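Local coordinates for DNA sulfur modification protein DndE (Escherichia coli, PDB 4LRV) that takes part in DNA phosphorothioation, the sulfur modification of the DNA backbone, and probably does so by binding DNA, at residues 44-49 and 90-95; 14-19 and 100-105; 31-36 and 68-73; 61-66 and 73-78. All coordinates share one frame; numbering follows the deposited sequence.

Contact 1: 44-49 and 90-95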
loop_
_atom_site.group_PDB
_atom_site.type_symbol
_atom_site.label_atom_id
_atom_site.label_comp_id
_atom_site.label_asym_id
_atom_site.label_seq_id
_atom_site.Cartn_x
_atom_site.Cartn_y
_atom_site.Cartn_z
ATOM N N PHE A 44 -14.995 -7.078 -26.616
ATOM C CA PHE A 44 -13.803 -6.926 -27.414
ATOM C C PHE A 44 -12.987 -8.223 -27.433
ATOM O O PHE A 44 -12.880 -8.907 -26.425
ATOM C CB PHE A 44 -12.952 -5.756 -26.921
ATOM C CG PHE A 44 -11.681 -5.587 -27.687
ATOM C CD1 PHE A 44 -11.647 -4.798 -28.827
ATOM C CD2 PHE A 44 -10.522 -6.249 -27.289
ATOM C CE1 PHE A 44 -10.473 -4.649 -29.549
ATOM C CE2 PHE A 44 -9.350 -6.115 -28.006
ATOM C CZ PHE A 44 -9.325 -5.311 -29.142
ATOM N N ARG A 45 -12.448 -8.552 -28.605
ATOM C CA ARG A 45 -11.552 -9.682 -28.777
ATOM C C ARG A 45 -10.530 -9.344 -29.847
ATOM O O ARG A 45 -10.871 -8.838 -30.924
ATOM C CB ARG A 45 -12.303 -10.948 -29.189
ATOM C CG ARG A 45 -13.131 -11.629 -28.102
ATOM C CD ARG A 45 -12.267 -12.175 -26.980
ATOM N NE ARG A 45 -13.072 -12.857 -25.969
ATOM C CZ ARG A 45 -13.724 -12.253 -24.974
ATOM N NH1 ARG A 45 -13.689 -10.932 -24.842
ATOM N NH2 ARG A 45 -14.429 -12.974 -24.112
ATOM N N TYR A 46 -9.272 -9.621 -29.544
ATOM C CA TYR A 46 -8.224 -9.503 -30.531
ATOM C C TYR A 46 -8.409 -10.546 -31.638
ATOM O O TYR A 46 -8.880 -11.654 -31.394
ATOM C CB TYR A 46 -6.850 -9.661 -29.876
ATOM C CG TYR A 46 -5.710 -9.664 -30.867
ATOM C CD1 TYR A 46 -5.244 -10.856 -31.414
ATOM C CD2 TYR A 46 -5.114 -8.473 -31.273
ATOM C CE1 TYR A 46 -4.203 -10.866 -32.326
ATOM C CE2 TYR A 46 -4.069 -8.472 -32.194
ATOM C CZ TYR A 46 -3.616 -9.672 -32.710
ATOM O OH TYR A 46 -2.582 -9.691 -33.622
ATOM N N SER A 47 -8.017 -10.180 -32.851
ATOM C CA SER A 47 -7.952 -11.125 -33.947
ATOM C C SER A 47 -6.806 -10.698 -34.871
ATOM O O SER A 47 -6.718 -9.533 -35.243
ATOM C CB SER A 47 -9.289 -11.182 -34.686
ATOM O OG SER A 47 -9.364 -12.340 -35.489
ATOM N N PRO A 48 -5.932 -11.646 -35.255
ATOM C CA PRO A 48 -4.673 -11.263 -35.899
ATOM C C PRO A 48 -4.850 -10.706 -37.304
ATOM O O PRO A 48 -4.029 -9.908 -37.759
ATOM C CB PRO A 48 -3.877 -12.575 -35.929
ATOM C CG PRO A 48 -4.922 -13.643 -35.975
ATOM C CD PRO A 48 -6.128 -13.109 -35.234
ATOM N N GLU A 49 -5.922 -11.098 -37.981
ATOM C CA GLU A 49 -6.126 -10.664 -39.366
ATOM C C GLU A 49 -6.705 -9.241 -39.473
ATOM O O GLU A 49 -7.033 -8.784 -40.557
ATOM C CB GLU A 49 -6.973 -11.693 -40.141
ATOM C CG GLU A 49 -8.504 -11.527 -40.024
ATOM C CD GLU A 49 -9.003 -11.475 -38.588
ATOM O OE1 GLU A 49 -8.599 -12.341 -37.794
ATOM O OE2 GLU A 49 -9.797 -10.567 -38.257
ATOM N N LEU A 90 0.399 -13.118 -29.097
ATOM C CA LEU A 90 -0.074 -12.987 -27.722
ATOM C C LEU A 90 0.249 -11.616 -27.113
ATOM O O LEU A 90 -0.551 -11.053 -26.357
ATOM C CB LEU A 90 0.506 -14.101 -26.840
ATOM C CG LEU A 90 -0.208 -15.454 -26.838
ATOM C CD1 LEU A 90 0.500 -16.374 -25.885
ATOM C CD2 LEU A 90 -1.687 -15.344 -26.455
ATOM N N ILE A 91 1.421 -11.090 -27.441
ATOM C CA ILE A 91 1.782 -9.740 -27.027
ATOM C C ILE A 91 0.818 -8.718 -27.621
ATOM O O ILE A 91 0.296 -7.858 -26.900
ATOM C CB ILE A 91 3.233 -9.366 -27.410
ATOM C CG1 ILE A 91 4.190 -10.514 -27.068
ATOM C CG2 ILE A 91 3.649 -8.070 -26.686
ATOM C CD1 ILE A 91 5.524 -10.433 -27.790
ATOM N N LYS A 92 0.580 -8.814 -28.927
ATOM C CA LYS A 92 -0.388 -7.941 -29.600
ATOM C C LYS A 92 -1.769 -8.059 -28.942
ATOM O O LYS A 92 -2.428 -7.053 -28.706
ATOM C CB LYS A 92 -0.479 -8.275 -31.087
ATOM C CG LYS A 92 0.742 -7.872 -31.909
ATOM C CD LYS A 92 0.719 -8.501 -33.295
ATOM C CE LYS A 92 1.680 -7.772 -34.241
ATOM N NZ LYS A 92 1.887 -8.508 -35.528
ATOM N N ALA A 93 -2.183 -9.287 -28.623
ATOM C CA ALA A 93 -3.475 -9.523 -27.984
ATOM C C ALA A 93 -3.563 -8.883 -26.599
ATOM O O ALA A 93 -4.546 -8.201 -26.307
ATOM C CB ALA A 93 -3.771 -11.001 -27.910
ATOM N N TRP A 94 -2.539 -9.091 -25.762
ATOM C CA TRP A 94 -2.460 -8.441 -24.437
ATOM C C TRP A 94 -2.503 -6.916 -24.578
ATOM O O TRP A 94 -3.256 -6.253 -23.879
ATOM C CB TRP A 94 -1.210 -8.882 -23.630
ATOM C CG TRP A 94 -0.934 -7.986 -22.416
ATOM C CD1 TRP A 94 -1.629 -7.963 -21.251
ATOM C CD2 TRP A 94 0.084 -6.969 -22.292
ATOM N NE1 TRP A 94 -1.113 -7.007 -20.405
ATOM C CE2 TRP A 94 -0.064 -6.384 -21.019
ATOM C CE3 TRP A 94 1.104 -6.505 -23.134
ATOM C CZ2 TRP A 94 0.767 -5.355 -20.562
ATOM C CZ3 TRP A 94 1.922 -5.482 -22.687
ATOM C CH2 TRP A 94 1.753 -4.917 -21.405
ATOM N N ALA A 95 -1.703 -6.376 -25.492
ATOM C CA ALA A 95 -1.676 -4.933 -25.753
ATOM C C ALA A 95 -3.009 -4.387 -26.271
ATOM O O ALA A 95 -3.484 -3.356 -25.804
ATOM C CB ALA A 95 -0.547 -4.582 -26.718
#
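Tyr46 and Ala93 bring the two backbones close, with their CA atoms 5.4 Å apart, where the loop after helix 28-40 passes over helix 87-103. This is loop-on-helix packing, with one aromatic ring laid on a small residue of the helix. Tyr46 carries nearly all of the loop's share. Its CG is anti to the backbone N (chi1 175°), and this turns the ring onto the helix. One face lies over Ala93, whose CA stands 3.6 Å above the ring plane, displaced toward the rim. Tyr46 CG is 3.8 Å from the methyl CB of Ala93. Further out, ring atom CE2 of Tyr46 rests 3.8 Å from Lys92 CB.

The OH and backbone N of Tyr46 have partners elsewhere in the chain. The OH is hydrogen-bonded to Asp51, which fixes the far end of the ring. The N is bonded to the hydroxyl of Tyr82, which holds the backbone that carries it. With an alanine in place of Tyr46 the face over Ala93 would be lost, a gap would probably open between loop and helix, and Asp51 would probably be left without this hydroxyl. Next door, Phe44 meets His97 of the same helix edge-to-face. Lys92 starts out toward the loop, then its extended chain leads off past the phenol, with Lys92 CD 3.5 Å from Tyr46 OH.

Contact 2: 14-19 and 100-105; sequences EDQLKK and DGIAAL
Ile102, Gln16 and Leu17 carry most of this contact between helix 11-23 and the end of helix 87-103. It is side-chain packing between two helices of the helical core. Helix 11-23 follows strand 6-7 and precedes helix 28-40, an order consistent with the ribbon-helix-helix fold of the Met repressor clan to which the family belongs. The backbones stay well apart: the CA atoms of Gln16 and Ile102 are 7.0 Å from each other, and side chains fill the space between.

Ile102 gives up the most surface and reaches both partners with separate branches. Its CG1 is anti to the backbone N (chi1 -157°), which carries CD1 toward Leu17, while CG2 branches off toward Gln16. The Gln16 and Ile102 side chains run antiparallel, each lying alongside the other. Gln16 CB lies 4.1 Å from Ile102 CG1, and Gln16 CD lies 4.0 Å from Ile102 CG2. The extended Gln16 chain therefore covers Ile102 along its length, and its amide end comes up to the backbone at Ala103.

Behind Gln16, toward the core, the contact is apolar and buried. Leu17 also touches Ala31, and Ile102 touches Ala35, so helix 28-40 joins the same cluster. Leu20 adds another apolar side chain against Ile102. The Leu17 and Ile102 side chains meet at a slant through their methyl ends, with Leu17 CD2 3.8 Å from Ile102 CD1.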
loop_
_atom_site.group_PDB
_atom_site.type_symbol
_atom_site.label_atom_id
_atom_site.label_comp_id
_atom_site.label_asym_id
_atom_site.label_seq_id
_atom_site.Cartn_x
_atom_site.Cartn_y
_atom_site.Cartn_z
ATOM N N GLU A 14 0.256 4.110 -23.999
ATOM C CA GLU A 14 1.088 4.651 -22.925
ATOM C C GLU A 14 0.604 6.037 -22.534
ATOM O O GLU A 14 0.457 6.344 -21.349
ATOM C CB GLU A 14 2.565 4.709 -23.323
ATOM C CG GLU A 14 3.398 3.546 -22.791
ATOM C CD GLU A 14 4.914 3.765 -22.936
ATOM O OE1 GLU A 14 5.325 4.760 -23.584
ATOM O OE2 GLU A 14 5.691 2.939 -22.383
ATOM N N ASP A 15 0.341 6.857 -23.549
ATOM C CA ASP A 15 -0.123 8.217 -23.355
ATOM C C ASP A 15 -1.441 8.298 -22.582
ATOM O O ASP A 15 -1.609 9.169 -21.732
ATOM C CB ASP A 15 -0.235 8.923 -24.709
ATOM C CG ASP A 15 -0.530 10.387 -24.567
ATOM O OD1 ASP A 15 -0.158 10.988 -23.524
ATOM O OD2 ASP A 15 -1.142 10.940 -25.503
ATOM N N GLN A 16 -2.367 7.385 -22.863
ATOM C CA GLN A 16 -3.622 7.322 -22.106
ATOM C C GLN A 16 -3.412 6.808 -20.685
ATOM O O GLN A 16 -4.084 7.248 -19.761
ATOM C CB GLN A 16 -4.650 6.457 -22.811
ATOM C CG GLN A 16 -5.095 6.961 -24.172
ATOM C CD GLN A 16 -6.017 5.972 -24.835
ATOM O OE1 GLN A 16 -5.585 5.138 -25.642
ATOM N NE2 GLN A 16 -7.294 6.023 -24.467
ATOM N N LEU A 17 -2.478 5.886 -20.501
ATOM C CA LEU A 17 -2.128 5.446 -19.150
ATOM C C LEU A 17 -1.597 6.608 -18.313
ATOM O O LEU A 17 -1.965 6.748 -17.145
ATOM C CB LEU A 17 -1.127 4.286 -19.180
ATOM C CG LEU A 17 -1.641 3.001 -19.838
ATOM C CD1 LEU A 17 -0.495 2.037 -20.091
ATOM C CD2 LEU A 17 -2.707 2.341 -18.990
ATOM N N LYS A 18 -0.765 7.449 -18.929
ATOM C CA LYS A 18 -0.173 8.613 -18.279
ATOM C C LYS A 18 -1.228 9.608 -17.784
ATOM O O LYS A 18 -1.072 10.203 -16.718
ATOM C CB LYS A 18 0.796 9.320 -19.239
ATOM C CG LYS A 18 1.295 10.679 -18.727
ATOM C CD LYS A 18 1.826 11.577 -19.829
ATOM C CE LYS A 18 1.929 13.017 -19.334
ATOM N NZ LYS A 18 2.416 13.954 -20.396
ATOM N N LYS A 19 -2.290 9.788 -18.570
ATOM C CA LYS A 19 -3.323 10.781 -18.278
ATOM C C LYS A 19 -4.214 10.306 -17.161
ATOM O O LYS A 19 -4.615 11.093 -16.321
ATOM C CB LYS A 19 -4.164 11.088 -19.511
ATOM C CG LYS A 19 -3.405 11.834 -20.576
ATOM C CD LYS A 19 -4.220 11.951 -21.846
ATOM C CE LYS A 19 -3.328 12.297 -23.013
ATOM N NZ LYS A 19 -3.919 13.379 -23.833
ATOM N N ASP A 100 -7.961 -1.309 -25.432
ATOM C CA ASP A 100 -9.422 -1.321 -25.425
ATOM C C ASP A 100 -9.956 -0.952 -24.037
ATOM O O ASP A 100 -10.734 -0.021 -23.899
ATOM C CB ASP A 100 -9.943 -2.682 -25.878
ATOM C CG ASP A 100 -11.444 -2.778 -25.796
ATOM O OD1 ASP A 100 -12.119 -2.186 -26.669
ATOM O OD2 ASP A 100 -11.950 -3.437 -24.854
ATOM N N GLY A 101 -9.502 -1.680 -23.013
ATOM C CA GLY A 101 -9.806 -1.365 -21.613
ATOM C C GLY A 101 -9.624 0.098 -21.214
ATOM O O GLY A 101 -10.491 0.671 -20.555
ATOM N N ILE A 102 -8.506 0.702 -21.616
ATOM C CA ILE A 102 -8.229 2.114 -21.298
ATOM C C ILE A 102 -8.955 3.137 -22.191
ATOM O O ILE A 102 -9.270 4.228 -21.731
ATOM C CB ILE A 102 -6.701 2.420 -21.257
ATOM C CG1 ILE A 102 -6.418 3.660 -20.406
ATOM C CG2 ILE A 102 -6.109 2.571 -22.654
ATOM C CD1 ILE A 102 -6.373 3.375 -18.913
ATOM N N ALA A 103 -9.228 2.790 -23.451
ATOM C CA ALA A 103 -10.034 3.652 -24.324
ATOM C C ALA A 103 -11.432 3.866 -23.744
ATOM O O ALA A 103 -12.068 4.898 -23.963
ATOM C CB ALA A 103 -10.134 3.056 -25.711
ATOM N N ALA A 104 -11.895 2.877 -22.988
ATOM C CA ALA A 104 -13.225 2.890 -22.400
ATOM C C ALA A 104 -13.401 3.985 -21.336
ATOM O O ALA A 104 -14.341 3.934 -20.540
ATOM C CB ALA A 104 -13.544 1.510 -21.819
ATOM N N LEU A 105 -12.498 4.969 -21.326
ATOM C CA LEU A 105 -12.534 6.047 -20.337
ATOM C C LEU A 105 -12.496 7.422 -21.011
ATOM O O LEU A 105 -11.822 8.345 -20.540
ATOM C CB LEU A 105 -11.383 5.904 -19.333
ATOM C CG LEU A 105 -11.136 4.562 -18.613
ATOM C CD1 LEU A 105 -9.807 4.589 -17.861
ATOM C CD2 LEU A 105 -12.261 4.165 -17.658
#

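Contact 3: 31-36 and 68-73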
loop_
_atom_site.group_PDB
_atom_site.type_symbol
_atom_site.label_atom_id
_atom_site.label_comp_id
_atom_site.label_asym_id
_atom_site.label_seq_id
_atom_site.Cartn_x
_atom_site.Cartn_y
_atom_site.Cartn_z
ATOM N N ALA A 31 -2.699 0.372 -13.958
ATOM C CA ALA A 31 -3.800 0.727 -14.837
ATOM C C ALA A 31 -3.870 -0.237 -16.015
ATOM O O ALA A 31 -4.953 -0.529 -16.522
ATOM C CB ALA A 31 -3.636 2.136 -15.328
ATOM N N ALA A 32 -2.712 -0.726 -16.446
ATOM C CA ALA A 32 -2.654 -1.708 -17.502
ATOM C C ALA A 32 -3.350 -3.011 -17.065
ATOM O O ALA A 32 -4.069 -3.633 -17.851
ATOM C CB ALA A 32 -1.217 -1.949 -17.914
ATOM N N ARG A 33 -3.153 -3.411 -15.809
ATOM C CA ARG A 33 -3.845 -4.579 -15.275
ATOM C C ARG A 33 -5.346 -4.388 -15.304
ATOM O O ARG A 33 -6.074 -5.236 -15.839
ATOM C CB ARG A 33 -3.399 -4.868 -13.851
ATOM C CG ARG A 33 -1.949 -5.225 -13.768
ATOM C CD ARG A 33 -1.509 -5.339 -12.358
ATOM N NE ARG A 33 -0.080 -5.098 -12.298
ATOM C CZ ARG A 33 0.612 -4.977 -11.175
ATOM N NH1 ARG A 33 0.002 -5.074 -9.997
ATOM N NH2 ARG A 33 1.920 -4.752 -11.241
ATOM N N LEU A 34 -5.797 -3.261 -14.746
ATOM C CA LEU A 34 -7.214 -2.908 -14.712
ATOM C C LEU A 34 -7.843 -2.767 -16.102
ATOM O O LEU A 34 -8.958 -3.220 -16.330
ATOM C CB LEU A 34 -7.416 -1.617 -13.923
ATOM C CG LEU A 34 -6.845 -1.593 -12.508
ATOM C CD1 LEU A 34 -6.939 -0.188 -11.949
ATOM C CD2 LEU A 34 -7.547 -2.623 -11.587
ATOM N N ALA A 35 -7.129 -2.134 -17.023
ATOM C CA ALA A 35 -7.607 -1.998 -18.392
ATOM C C ALA A 35 -7.764 -3.378 -19.045
ATOM O O ALA A 35 -8.824 -3.693 -19.572
ATOM C CB ALA A 35 -6.668 -1.128 -19.178
ATOM N N PHE A 36 -6.722 -4.209 -18.978
ATOM C CA PHE A 36 -6.795 -5.576 -19.495
ATOM C C PHE A 36 -8.059 -6.305 -19.036
ATOM O O PHE A 36 -8.794 -6.854 -19.860
ATOM C CB PHE A 36 -5.546 -6.391 -19.117
ATOM C CG PHE A 36 -5.525 -7.781 -19.706
ATOM C CD1 PHE A 36 -5.200 -7.980 -21.038
ATOM C CD2 PHE A 36 -5.840 -8.891 -18.926
ATOM C CE1 PHE A 36 -5.190 -9.255 -21.590
ATOM C CE2 PHE A 36 -5.831 -10.181 -19.472
ATOM C CZ PHE A 36 -5.506 -10.355 -20.809
ATOM N N GLY A 68 2.483 -8.038 -12.260
ATOM C CA GLY A 68 2.530 -8.221 -10.802
ATOM C C GLY A 68 1.882 -9.522 -10.369
ATOM O O GLY A 68 2.034 -10.535 -11.047
ATOM N N GLU A 69 1.148 -9.482 -9.253
ATOM C CA GLU A 69 0.415 -10.651 -8.738
ATOM C C GLU A 69 -0.652 -11.156 -9.718
ATOM O O GLU A 69 -1.176 -12.268 -9.561
ATOM C CB GLU A 69 -0.284 -10.330 -7.408
ATOM C CG GLU A 69 0.456 -9.386 -6.474
ATOM C CD GLU A 69 1.373 -10.106 -5.504
ATOM O OE1 GLU A 69 1.332 -9.774 -4.291
ATOM O OE2 GLU A 69 2.124 -11.007 -5.956
ATOM N N THR A 70 -0.998 -10.333 -10.707
ATOM C CA THR A 70 -2.031 -10.725 -11.652
ATOM C C THR A 70 -1.442 -11.554 -12.797
ATOM O O THR A 70 -2.163 -11.932 -13.716
ATOM C CB THR A 70 -2.842 -9.522 -12.209
ATOM O OG1 THR A 70 -2.133 -8.911 -13.296
ATOM C CG2 THR A 70 -3.155 -8.502 -11.125
ATOM N N LEU A 71 -0.142 -11.849 -12.712
ATOM C CA LEU A 71 0.588 -12.572 -13.768
ATOM C C LEU A 71 -0.051 -13.871 -14.224
ATOM O O LEU A 71 -0.425 -14.000 -15.393
ATOM C CB LEU A 71 2.047 -12.831 -13.375
ATOM C CG LEU A 71 2.869 -13.492 -14.491
ATOM C CD1 LEU A 71 4.136 -12.721 -14.778
ATOM C CD2 LEU A 71 3.187 -14.925 -14.169
ATOM N N GLN A 72 -0.135 -14.832 -13.304
ATOM C CA GLN A 72 -0.679 -16.157 -13.573
ATOM C C GLN A 72 -2.071 -16.027 -14.156
ATOM O O GLN A 72 -2.375 -16.613 -15.195
ATOM C CB GLN A 72 -0.742 -17.003 -12.287
ATOM C CG GLN A 72 0.608 -17.451 -11.719
ATOM C CD GLN A 72 1.272 -16.429 -10.784
ATOM O OE1 GLN A 72 1.092 -15.203 -10.924
ATOM N NE2 GLN A 72 2.060 -16.940 -9.823
ATOM N N ALA A 73 -2.910 -15.256 -13.474
ATOM C CA ALA A 73 -4.265 -15.009 -13.929
ATOM C C ALA A 73 -4.269 -14.487 -15.363
ATOM O O ALA A 73 -4.945 -15.046 -16.224
ATOM C CB ALA A 73 -4.960 -14.019 -13.005
#
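Arg33 of helix 28-40 lies against Gly68 and Thr70, in a van der Waals contact between a long side chain and the turn that joins helix 63-67 to helix 71-81. Its CG is anti to the carbonyl carbon (chi1 -64°), and the chain runs extended to NE, which carries the guanidinium to Gly68. The guanidinium sets one face over the backbone of Gly68, whose N stands 3.3 Å above its plane, toward the rim. Arg33 NH2 and Gly68 N are both donors, so their 3.5 Å approach is packing and not a bond. The absence of a side chain at Gly68 makes this possible: a CB there would come 2.6 Å from Arg33 NH2. Gly68 also has a positive phi (61°).

Nearer its root the Arg33 chain crosses Thr70, and Arg33 CD lies 3.8 Å from Thr70 CG2. Elsewhere, Arg33 NE bonds to the backbone O of Trp66, NH2 to that of Thr65, and Thr70 OG1 to Leu67 O. Arg33 thus joins helix 28-40 to the end of helix 63-67 and packs on the turn after it, while on the same helix Ala32 packs on Trp66, and Phe36 reaches Thr74 and Leu78 of helix 71-81 and Val98 of helix 87-103.

Contact 4: 61-66 and 73-78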
loop_
_atom_site.group_PDB
_atom_site.type_symbol
_atom_site.label_atom_id
_atom_site.label_comp_id
_atom_site.label_asym_id
_atom_site.label_seq_id
_atom_site.Cartn_x
_atom_site.Cartn_y
_atom_site.Cartn_z
ATOM N N LEU A 61 9.113 -2.998 -20.469
ATOM C CA LEU A 61 9.168 -3.395 -19.061
ATOM C C LEU A 61 9.036 -4.891 -18.894
ATOM O O LEU A 61 8.418 -5.554 -19.714
ATOM C CB LEU A 61 8.069 -2.703 -18.256
ATOM C CG LEU A 61 7.979 -1.190 -18.413
ATOM C CD1 LEU A 61 6.712 -0.691 -17.771
ATOM C CD2 LEU A 61 9.216 -0.482 -17.848
ATOM N N ASP A 62 9.618 -5.418 -17.827
ATOM C CA ASP A 62 9.436 -6.817 -17.453
ATOM C C ASP A 62 7.973 -7.184 -17.287
ATOM O O ASP A 62 7.169 -6.397 -16.777
ATOM C CB ASP A 62 10.154 -7.121 -16.138
ATOM C CG ASP A 62 11.628 -6.821 -16.195
ATOM O OD1 ASP A 62 12.236 -6.957 -17.276
ATOM O OD2 ASP A 62 12.183 -6.448 -15.141
ATOM N N LYS A 63 7.637 -8.395 -17.705
ATOM C CA LYS A 63 6.305 -8.945 -17.492
ATOM C C LYS A 63 5.819 -8.796 -16.053
ATOM O O LYS A 63 4.647 -8.515 -15.822
ATOM C CB LYS A 63 6.267 -10.415 -17.904
ATOM C CG LYS A 63 4.856 -11.001 -17.925
ATOM C CD LYS A 63 4.805 -12.312 -18.699
ATOM C CE LYS A 63 5.673 -13.391 -18.057
ATOM N NZ LYS A 63 6.151 -14.344 -19.082
ATOM N N ILE A 64 6.725 -8.963 -15.096
ATOM C CA ILE A 64 6.353 -8.923 -13.687
ATOM C C ILE A 64 6.006 -7.505 -13.277
ATOM O O ILE A 64 5.092 -7.280 -12.482
ATOM C CB ILE A 64 7.457 -9.469 -12.776
ATOM C CG1 ILE A 64 8.111 -10.694 -13.408
ATOM C CG2 ILE A 64 6.869 -9.819 -11.402
ATOM C CD1 ILE A 64 9.009 -11.478 -12.456
ATOM N N THR A 65 6.738 -6.553 -13.838
ATOM C CA THR A 65 6.446 -5.149 -13.643
ATOM C C THR A 65 5.043 -4.820 -14.147
ATOM O O THR A 65 4.267 -4.180 -13.440
ATOM C CB THR A 65 7.463 -4.250 -14.368
ATOM O OG1 THR A 65 8.793 -4.677 -14.057
ATOM C CG2 THR A 65 7.292 -2.820 -13.935
ATOM N N TRP A 66 4.731 -5.251 -15.369
ATOM C CA TRP A 66 3.421 -4.989 -15.943
ATOM C C TRP A 66 2.321 -5.697 -15.167
ATOM O O TRP A 66 1.316 -5.074 -14.803
ATOM C CB TRP A 66 3.338 -5.439 -17.402
ATOM C CG TRP A 66 3.999 -4.541 -18.418
ATOM C CD1 TRP A 66 5.053 -4.866 -19.217
ATOM C CD2 TRP A 66 3.625 -3.202 -18.772
ATOM N NE1 TRP A 66 5.372 -3.815 -20.030
ATOM C CE2 TRP A 66 4.511 -2.779 -19.784
ATOM C CE3 TRP A 66 2.632 -2.315 -18.329
ATOM C CZ2 TRP A 66 4.437 -1.510 -20.366
ATOM C CZ3 TRP A 66 2.558 -1.053 -18.912
ATOM C CH2 TRP A 66 3.463 -0.663 -19.916
ATOM N N ALA A 73 -2.910 -15.256 -13.474
ATOM C CA ALA A 73 -4.265 -15.009 -13.929
ATOM C C ALA A 73 -4.269 -14.487 -15.363
ATOM O O ALA A 73 -4.945 -15.046 -16.224
ATOM C CB ALA A 73 -4.960 -14.019 -13.005
ATOM N N THR A 74 -3.512 -13.417 -15.610
ATOM C CA THR A 74 -3.399 -12.845 -16.944
ATOM C C THR A 74 -3.012 -13.914 -17.970
ATOM O O THR A 74 -3.728 -14.113 -18.955
ATOM C CB THR A 74 -2.379 -11.668 -17.000
ATOM O OG1 THR A 74 -2.741 -10.667 -16.044
ATOM C CG2 THR A 74 -2.355 -11.050 -18.394
ATOM N N GLU A 75 -1.898 -14.604 -17.728
ATOM C CA GLU A 75 -1.433 -15.631 -18.661
ATOM C C GLU A 75 -2.459 -16.742 -18.882
ATOM O O GLU A 75 -2.488 -17.340 -19.952
ATOM C CB GLU A 75 -0.071 -16.219 -18.247
ATOM C CG GLU A 75 1.057 -15.184 -18.158
ATOM C CD GLU A 75 2.411 -15.720 -18.627
ATOM O OE1 GLU A 75 3.224 -16.154 -17.777
ATOM O OE2 GLU A 75 2.666 -15.705 -19.855
ATOM N N LEU A 76 -3.311 -17.007 -17.892
ATOM C CA LEU A 76 -4.317 -18.070 -18.020
ATOM C C LEU A 76 -5.493 -17.587 -18.857
ATOM O O LEU A 76 -6.029 -18.316 -19.690
ATOM C CB LEU A 76 -4.783 -18.566 -16.646
ATOM C CG LEU A 76 -5.551 -19.896 -16.490
ATOM C CD1 LEU A 76 -7.025 -19.687 -16.347
ATOM C CD2 LEU A 76 -5.252 -20.922 -17.573
ATOM N N VAL A 77 -5.882 -16.340 -18.647
ATOM C CA VAL A 77 -6.902 -15.728 -19.481
ATOM C C VAL A 77 -6.458 -15.691 -20.952
ATOM O O VAL A 77 -7.199 -16.107 -21.843
ATOM C CB VAL A 77 -7.255 -14.325 -18.985
ATOM C CG1 VAL A 77 -8.171 -13.633 -19.982
ATOM C CG2 VAL A 77 -7.912 -14.412 -17.623
ATOM N N LEU A 78 -5.241 -15.216 -21.192
ATOM C CA LEU A 78 -4.705 -15.148 -22.552
ATOM C C LEU A 78 -4.631 -16.523 -23.222
ATOM O O LEU A 78 -4.876 -16.661 -24.424
ATOM C CB LEU A 78 -3.329 -14.468 -22.563
ATOM C CG LEU A 78 -3.373 -12.947 -22.549
ATOM C CD1 LEU A 78 -1.985 -12.383 -22.276
ATOM C CD2 LEU A 78 -3.944 -12.396 -23.866
#
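Lys63 and Glu75 meet through their charged ends in a long salt bridge, with Lys63 NZ 3.7 Å from Glu75 OE1. It spans two successive helices, 63-67 and 71-81, near the surface of the chain. Glu75 OE2 is scarcely farther, 3.8 Å from Lys63 NZ, so the ammonium faces both oxygens of the carboxylate without a close bond to either. The two side chains cross at about a right angle. Lys63 bends at chi3 (63°), and its CE also comes within 3.7 Å of Glu75 OE1. The backbones are remote: the CA atoms of Lys63 and Glu75 are 10.3 Å apart, and these two side chains alone make the contact.

The next shell is the N-terminal end of the chain, which ties the pair together. Lys63 NZ is hydrogen-bonded to the backbone O atoms of Leu3 and Pro4, and Glu75 OE2 accepts from the backbone N of Leu3. The lysine is thus gripped more by carbonyls than by the glutamate. A leucine in place of Lys63 would probably leave those carbonyls without their ammonium partner and Glu75 without its nearby positive charge.

Farther out, strand 61-62 pairs with strand 6-7, which sets the start of helix 63-67 beside the same N-terminal segment. Trp66 NE1 bonds to Met7 O, and Asp62 makes a salt bridge with Arg38 of a neighbouring subunit. Leu61 CD1 lies 3.5 Å above one face of the Trp66 ring, displaced toward the rim.

In the fold
Contacts 3 and 4 are neighbours, with centres about 6 Å apart. They share Ala73 and helix 71-81, alternate along the chain and lie on the same side of its centre. Contacts 1 and 2 both use helix 87-103, and their centres are about 16 Å apart. Contact 2 joins the first helix to the last and so encloses the other three. Contact 4 is nested within contact 1, while contacts 1 and 3 alternate. Contacts 2 and 4 are on opposite sides of the chain's centre, about 18 Å apart. Trp94 and Phe36 link contacts 1 and 3. The four contacts join the first and last helices and those between into one unit, which assembles with other copies.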